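PDB 6JXG: beta-glucosidase from Chaetomella raphigera, which probably hydrolyses terminal, non-reducing beta-D-glucosyl residues, releasing beta-D-glucose in cellulose degradation, as a secreted family 3 glycoside hydrolase. Local coordinates for residues 344-349 and 518-523. Residues are numbered along the deposited sequence; the frame is centred on the assembly and turned at random.
With MAN (alpha-D-mannopyranose), chain E.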
loop_
_atom_site.group_PDB
_atom_site.type_symbol
_atom_site.label_atom_id
_atom_site.label_comp_id
_atom_site.label_asym_id
_atom_site.label_seq_id
_atom_site.Cartn_x
_atom_site.Cartn_y
_atom_site.Cartn_z
ATOM N N LEU A 344 3.769 -22.379 19.057
ATOM C CA LEU A 344 4.414 -22.368 17.784
ATOM C C LEU A 344 5.911 -22.098 17.985
ATOM O O LEU A 344 6.335 -21.416 18.926
ATOM C CB LEU A 344 3.788 -21.269 16.893
ATOM C CG LEU A 344 2.364 -21.493 16.344
ATOM C CD1 LEU A 344 1.866 -20.273 15.574
ATOM C CD2 LEU A 344 2.247 -22.708 15.445
ATOM N N PRO A 345 6.721 -22.638 17.094
ATOM C CA PRO A 345 6.299 -23.394 15.940
ATOM C C PRO A 345 5.843 -24.822 16.288
ATOM O O PRO A 345 6.136 -25.347 17.370
ATOM C CB PRO A 345 7.585 -23.494 15.096
ATOM C CG PRO A 345 8.672 -23.500 16.158
ATOM C CD PRO A 345 8.185 -22.520 17.177
ATOM N N LEU A 346 5.137 -25.423 15.354
ATOM C CA LEU A 346 4.717 -26.815 15.501
ATOM C C LEU A 346 5.911 -27.753 15.526
ATOM O O LEU A 346 6.934 -27.495 14.907
ATOM C CB LEU A 346 3.852 -27.231 14.326
ATOM C CG LEU A 346 2.530 -26.494 14.035
ATOM C CD1 LEU A 346 1.940 -26.942 12.715
ATOM C CD2 LEU A 346 1.555 -26.733 15.158
ATOM N N LYS A 347 5.774 -28.868 16.208
ATOM C CA LYS A 347 6.915 -29.754 16.391
ATOM C C LYS A 347 6.429 -31.196 16.536
ATOM O O LYS A 347 6.291 -31.714 17.643
ATOM C CB LYS A 347 7.667 -29.293 17.647
ATOM C CG LYS A 347 6.786 -29.276 18.885
ATOM C CD LYS A 347 6.697 -27.950 19.685
ATOM C CE LYS A 347 5.224 -27.724 20.054
ATOM N NZ LYS A 347 4.772 -26.938 21.244
ATOM N N LYS A 348 6.124 -31.822 15.421
ATOM C CA LYS A 348 5.767 -33.250 15.416
ATOM C C LYS A 348 4.535 -33.603 16.181
ATOM O O LYS A 348 4.508 -34.614 16.887
ATOM C CB LYS A 348 6.934 -34.136 15.906
ATOM C CG LYS A 348 8.206 -33.903 15.121
ATOM C CD LYS A 348 9.242 -34.977 15.410
ATOM C CE LYS A 348 10.473 -34.745 14.555
ATOM N NZ LYS A 348 11.696 -34.978 15.361
ATOM N N PRO A 349 3.470 -32.810 16.014
ATOM C CA PRO A 349 2.225 -33.227 16.703
ATOM C C PRO A 349 1.697 -34.565 16.153
ATOM O O PRO A 349 2.017 -34.900 15.040
ATOM C CB PRO A 349 1.258 -32.087 16.415
ATOM C CG PRO A 349 1.795 -31.425 15.195
ATOM C CD PRO A 349 3.279 -31.647 15.136
ATOM N N ILE A 518 6.534 -20.216 8.457
ATOM C CA ILE A 518 6.448 -19.760 9.868
ATOM C C ILE A 518 5.870 -20.830 10.801
ATOM O O ILE A 518 6.429 -21.099 11.893
ATOM C CB ILE A 518 5.664 -18.412 9.962
ATOM C CG1 ILE A 518 6.596 -17.271 9.523
ATOM C CG2 ILE A 518 5.113 -18.110 11.360
ATOM C CD1 ILE A 518 6.307 -16.874 8.152
ATOM N N LEU A 519 4.775 -21.440 10.405
ATOM C CA LEU A 519 4.124 -22.434 11.270
ATOM C C LEU A 519 5.026 -23.576 11.658
ATOM O O LEU A 519 4.976 -24.011 12.806
ATOM C CB LEU A 519 2.902 -23.023 10.606
ATOM C CG LEU A 519 1.687 -22.097 10.436
ATOM C CD1 LEU A 519 0.544 -22.866 9.764
ATOM C CD2 LEU A 519 1.245 -21.455 11.726
ATOM N N TYR A 520 5.850 -24.057 10.732
ATOM C CA TYR A 520 6.734 -25.204 11.032
ATOM C C TYR A 520 8.122 -24.769 11.479
ATOM O O TYR A 520 9.021 -25.570 11.663
ATOM C CB TYR A 520 6.742 -26.173 9.838
ATOM C CG TYR A 520 5.590 -27.164 9.901
ATOM C CD1 TYR A 520 5.691 -28.340 10.684
ATOM C CD2 TYR A 520 4.392 -26.931 9.216
ATOM C CE1 TYR A 520 4.637 -29.246 10.758
ATOM C CE2 TYR A 520 3.323 -27.807 9.309
ATOM C CZ TYR A 520 3.450 -28.974 10.052
ATOM O OH TYR A 520 2.385 -29.838 10.116
ATOM N N GLY A 521 8.324 -23.468 11.624
ATOM C CA GLY A 521 9.508 -22.945 12.232
ATOM C C GLY A 521 10.761 -22.834 11.383
ATOM O O GLY A 521 11.832 -22.643 11.942
ATOM N N SER A 522 10.668 -22.949 10.057
ATOM C CA SER A 522 11.869 -22.782 9.245
ATOM C C SER A 522 12.381 -21.383 9.428
ATOM O O SER A 522 13.610 -21.138 9.422
ATOM C CB SER A 522 11.644 -23.109 7.743
ATOM O OG SER A 522 10.605 -22.303 7.164
ATOM N N VAL A 523 11.453 -20.447 9.622
ATOM C CA VAL A 523 11.861 -19.064 9.828
ATOM C C VAL A 523 11.022 -18.531 10.968
ATOM O O VAL A 523 9.863 -18.962 11.158
ATOM C CB VAL A 523 11.560 -18.266 8.543
ATOM C CG1 VAL A 523 11.731 -16.796 8.754
ATOM C CG2 VAL A 523 12.450 -18.801 7.422
HETATM C C1 MAN E . -0.629 -29.739 18.804
HETATM C C2 MAN E . -0.452 -30.286 20.229
HETATM C C3 MAN E . -0.109 -29.247 21.301
HETATM C C4 MAN E . 0.953 -28.279 20.796
HETATM C C5 MAN E . 0.375 -27.691 19.538
HETATM C C6 MAN E . 1.202 -26.535 19.026
HETATM O O2 MAN E . 0.629 -31.144 20.130
HETATM O O3 MAN E . 0.390 -29.978 22.388
HETATM O O4 MAN E . 1.279 -27.249 21.747
HETATM O O5 MAN E . 0.262 -28.692 18.545
HETATM O O6 MAN E . 2.486 -26.979 18.624
#
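In the glycoside hydrolase family 3 C-terminal domain, an alpha/beta fold with a mixed six-stranded sheet flanked by helices, the loop linking strands 335-339 and 351-355 packs on the C-terminal end of helix 511-519. Gly521, at positive phi, is where the chain turns out of that helix. Leu346 slants across the phenol ring of Tyr520. Its chi1 of -60° puts CG beside the backbone N, from where CD1 reaches one ring face in a CH-pi contact. CD1 lies 3.9 Å from the ring centroid, displaced toward CZ, its closest ring atom. The other branch of Leu346 turns to the O-linked mannose, CD2 lying 3.6 Å from MAN O6, so one side chain bridges helix end and glycan. An alanine here would remove both methyl branches and would probably loosen the packing on the Tyr520 face and against the sugar. Leu344 and Leu519 instead lie alongside each other and point the same way, their CD2 atoms 4.1 Å apart, and Leu344 continues onto Ala500 and Val502 of strand 498-503. Helix 396-406 also packs against Tyr520. Next to these side-chain contacts, Leu346 N donates to Leu519 O at 2.9 Å, meeting the carbonyl oxygen almost end-on. Because Gly521 has no side chain, Pro345, preceded by a cis peptide, can sit close against it, with Pro345 CB and Gly521 CA in tight contact at 3.5 Å.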